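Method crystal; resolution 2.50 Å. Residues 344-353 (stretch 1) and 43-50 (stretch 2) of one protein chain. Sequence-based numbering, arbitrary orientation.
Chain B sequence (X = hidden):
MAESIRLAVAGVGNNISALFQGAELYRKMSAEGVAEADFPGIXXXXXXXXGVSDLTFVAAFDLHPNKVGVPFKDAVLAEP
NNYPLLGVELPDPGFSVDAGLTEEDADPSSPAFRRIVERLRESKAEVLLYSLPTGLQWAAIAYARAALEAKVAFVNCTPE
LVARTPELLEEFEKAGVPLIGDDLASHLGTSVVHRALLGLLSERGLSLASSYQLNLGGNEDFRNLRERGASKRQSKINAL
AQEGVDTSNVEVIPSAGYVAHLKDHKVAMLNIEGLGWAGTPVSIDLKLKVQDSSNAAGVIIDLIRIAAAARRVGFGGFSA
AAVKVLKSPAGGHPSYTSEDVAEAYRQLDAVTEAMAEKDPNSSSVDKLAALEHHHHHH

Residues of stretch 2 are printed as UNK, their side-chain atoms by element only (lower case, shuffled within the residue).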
# COMPACT_ATOMS: atom_id res chain seq x y z
N ALA B 344 20.70 -33.68 10.64
CA ALA B 344 20.43 -34.41 9.39
C ALA B 344 21.20 -33.81 8.20
O ALA B 344 21.73 -34.57 7.41
CB ALA B 344 18.94 -34.46 9.19
N TYR B 345 21.27 -32.48 8.03
CA TYR B 345 22.05 -31.81 6.94
C TYR B 345 23.55 -32.09 7.08
O TYR B 345 24.23 -32.49 6.13
CB TYR B 345 21.85 -30.28 6.93
CG TYR B 345 20.77 -29.84 5.99
CD1 TYR B 345 20.86 -30.14 4.63
CD2 TYR B 345 19.63 -29.19 6.44
CE1 TYR B 345 19.87 -29.79 3.74
CE2 TYR B 345 18.60 -28.86 5.57
CZ TYR B 345 18.75 -29.12 4.21
OH TYR B 345 17.79 -28.77 3.31
N ARG B 346 24.06 -31.87 8.29
CA ARG B 346 25.50 -32.02 8.65
C ARG B 346 25.91 -33.50 8.48
O ARG B 346 26.94 -33.73 7.80
CB ARG B 346 25.67 -31.45 10.06
CG ARG B 346 27.08 -31.44 10.60
CD ARG B 346 27.04 -31.18 12.10
NE ARG B 346 26.20 -32.11 12.83
CZ ARG B 346 26.47 -33.42 13.04
NH1 ARG B 346 27.57 -34.00 12.58
NH2 ARG B 346 25.59 -34.13 13.73
N GLN B 347 25.11 -34.44 9.01
CA GLN B 347 25.37 -35.90 8.86
C GLN B 347 25.31 -36.27 7.37
O GLN B 347 26.19 -37.00 6.91
CB GLN B 347 24.43 -36.72 9.75
CG GLN B 347 24.79 -36.68 11.23
CD GLN B 347 23.88 -37.53 12.09
OE1 GLN B 347 23.79 -37.33 13.31
NE2 GLN B 347 23.19 -38.49 11.48
N LEU B 348 24.34 -35.75 6.62
CA LEU B 348 24.12 -36.15 5.21
C LEU B 348 25.31 -35.71 4.36
O LEU B 348 25.77 -36.50 3.50
CB LEU B 348 22.83 -35.53 4.67
CG LEU B 348 22.53 -35.84 3.21
CD1 LEU B 348 22.55 -37.34 2.96
CD2 LEU B 348 21.19 -35.23 2.84
N ASP B 349 25.76 -34.46 4.58
CA ASP B 349 26.89 -33.84 3.85
C ASP B 349 28.18 -34.62 4.18
O ASP B 349 28.98 -34.92 3.25
CB ASP B 349 27.02 -32.36 4.22
CG ASP B 349 26.04 -31.42 3.52
OD1 ASP B 349 25.64 -31.73 2.37
OD2 ASP B 349 25.66 -30.39 4.14
N ALA B 350 28.37 -34.92 5.47
CA ALA B 350 29.64 -35.43 6.01
C ALA B 350 29.76 -36.94 5.70
O ALA B 350 30.92 -37.43 5.59
CB ALA B 350 29.72 -35.12 7.50
N VAL B 351 28.66 -37.66 5.54
CA VAL B 351 28.78 -39.11 5.22
C VAL B 351 29.17 -39.15 3.76
O VAL B 351 30.12 -39.83 3.42
CB VAL B 351 27.52 -39.93 5.54
CG1 VAL B 351 27.57 -41.30 4.91
CG2 VAL B 351 27.30 -40.07 7.04
N THR B 352 28.50 -38.36 2.95
CA THR B 352 28.78 -38.23 1.49
C THR B 352 30.29 -38.02 1.31
O THR B 352 30.86 -38.63 0.40
CB THR B 352 27.97 -37.07 0.89
OG1 THR B 352 26.58 -37.46 0.83
CG2 THR B 352 28.51 -36.63 -0.46
N GLU B 353 30.85 -37.16 2.17
CA GLU B 353 32.31 -36.87 2.19
C GLU B 353 33.06 -38.22 2.17
O GLU B 353 33.69 -38.54 1.12
CB GLU B 353 32.63 -35.94 3.37
CG GLU B 353 33.79 -34.98 3.10
CD GLU B 353 33.66 -34.05 1.90
OE1 GLU B 353 32.53 -33.52 1.69
OE2 GLU B 353 34.67 -33.86 1.16
N UNK B 43 19.72 -20.99 -0.25
CA UNK B 43 20.03 -21.08 1.20
C UNK B 43 21.26 -21.95 1.42
O UNK B 43 22.03 -21.65 2.35
c UNK B 43 18.89 -21.17 3.48
c UNK B 43 18.90 -21.69 2.04
c UNK B 43 19.37 -21.99 5.84
c UNK B 43 18.45 -22.09 4.62
n UNK B 43 18.70 -22.18 7.15
N UNK B 44 21.40 -23.03 0.66
CA UNK B 44 22.48 -24.05 0.83
C UNK B 44 23.04 -24.38 -0.55
O UNK B 44 22.40 -25.08 -1.31
c UNK B 44 21.21 -26.33 3.70
n UNK B 44 18.36 -25.83 5.99
n UNK B 44 18.39 -26.04 3.71
c UNK B 44 21.24 -25.08 2.81
n UNK B 44 20.39 -26.12 4.89
c UNK B 44 21.93 -25.32 1.48
c UNK B 44 19.05 -25.98 4.86
N UNK B 45 24.18 -23.82 -0.97
CA UNK B 45 24.66 -23.99 -2.33
C UNK B 45 25.14 -25.40 -2.66
O UNK B 45 25.36 -25.67 -3.82
c UNK B 45 25.86 -23.03 -2.43
c UNK B 45 24.98 -22.83 -0.21
c UNK B 45 25.72 -22.06 -1.27
N UNK B 46 25.36 -26.23 -1.65
CA UNK B 46 25.64 -27.67 -1.87
C UNK B 46 24.96 -28.51 -0.79
O UNK B 46 24.86 -28.04 0.35
n UNK B 46 28.95 -27.13 -5.21
n UNK B 46 28.70 -26.98 -7.49
c UNK B 46 27.48 -28.04 -3.50
c UNK B 46 28.91 -27.80 -3.92
n UNK B 46 28.17 -28.94 -6.43
c UNK B 46 27.14 -27.91 -2.02
c UNK B 46 28.60 -27.68 -6.37
N UNK B 47 24.45 -29.67 -1.19
CA UNK B 47 23.83 -30.71 -0.32
C UNK B 47 24.39 -32.05 -0.77
O UNK B 47 24.23 -32.40 -1.96
c UNK B 47 21.73 -31.68 0.64
c UNK B 47 21.72 -29.30 -0.23
c UNK B 47 20.21 -29.20 -0.48
c UNK B 47 22.30 -30.71 -0.39
N UNK B 48 25.02 -32.79 0.14
CA UNK B 48 25.91 -33.89 -0.23
C UNK B 48 26.62 -33.59 -1.55
O UNK B 48 26.40 -34.36 -2.48
N UNK B 49 27.37 -32.46 -1.62
CA UNK B 49 28.24 -32.03 -2.74
C UNK B 49 27.47 -31.74 -4.04
O UNK B 49 28.14 -31.42 -5.05
N UNK B 50 26.14 -31.80 -4.02
CA UNK B 50 25.28 -31.50 -5.21
C UNK B 50 24.96 -30.02 -5.23
O UNK B 50 24.32 -29.54 -4.27
c UNK B 50 23.36 -32.09 -6.64
c UNK B 50 22.82 -34.41 -4.66
c UNK B 50 23.95 -32.27 -5.25
c UNK B 50 24.12 -33.74 -4.86

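Position 43 carries four carbons in a row ending in a nitrogen. It is exposed and touches nothing on the helix. An unbranched chain with a terminal amine is lysine, Lys43.

Position 44 has three carbons, a nitrogen, then a carbon bearing two more nitrogens. This flat end group lies on the ring of Tyr345, with centres 3.6 Å apart and planes at 21°. A planar group of three nitrogens around one carbon is a guanidinium, so the residue is Arg44. Its CD also sits over the ring face, 3.8 Å from the centroid of Tyr345, in a CH-pi contact. Arg44 NH1 comes within 2.8 Å of Tyr345 OH, but the angle is too poor for a hydrogen bond.

Position 45 has three carbons that close a ring onto the backbone nitrogen. It makes no contact with the helix. The ring identifies proline, Pro45.

Position 46 again has three carbons, a nitrogen and a carbon with two nitrogens. It is Arg46. Its CB points sideways to the helix, and the end of the side chain does not reach it. Its NH1 donates a hydrogen bond of 2.8 Å to the backbone O of position 49.

Position 47 has four carbons, forked at the first, with one arm two carbons long. The single-carbon arm meets both Tyr345 and Leu348. Branching at CB with unequal arms means isoleucine, Ile47. Its CG2 lies 4.1 Å from Tyr345 CE1, near the plane of the ring, and 4.2 Å from Leu348 CD2.

Position 48 has no side-chain atoms, so it is glycine, Gly48. Its phi is positive, which favours glycine. An ideal CB here would lie 2.9 Å from Thr352 OG1, a clash.

Position 49 also lacks side-chain atoms and has positive phi. It is Gly49, the exposed second glycine of the turn.

Position 50 has four carbons, forked at the first, with one two-carbon arm. It is buried but does not reach the helix. It is Ile50. Its backbone N bonds to Ile47 O at 2.9 Å, and Ile47 N bonds to Ile50 O at 3.1 Å, closing a type I' turn.

The contact joins a side-chain stack to a polar anchor. Arg44 covers one face of Tyr345, while Ile47 packs at the ring edge and against Leu348. One helical turn after Tyr345, Asp349 OD1 accepts a hydrogen bond from Gly48 N at 2.5 Å. Gly48 CA lies 4.2 Å from Asp349 CA, and the lack of a side chain at Gly48 leaves room for Thr352 OG1. Further along, Thr352 CG2 rests 3.7 Å from Gly48 O.

Stretch 2, residues 43-50: KRPRIGGI
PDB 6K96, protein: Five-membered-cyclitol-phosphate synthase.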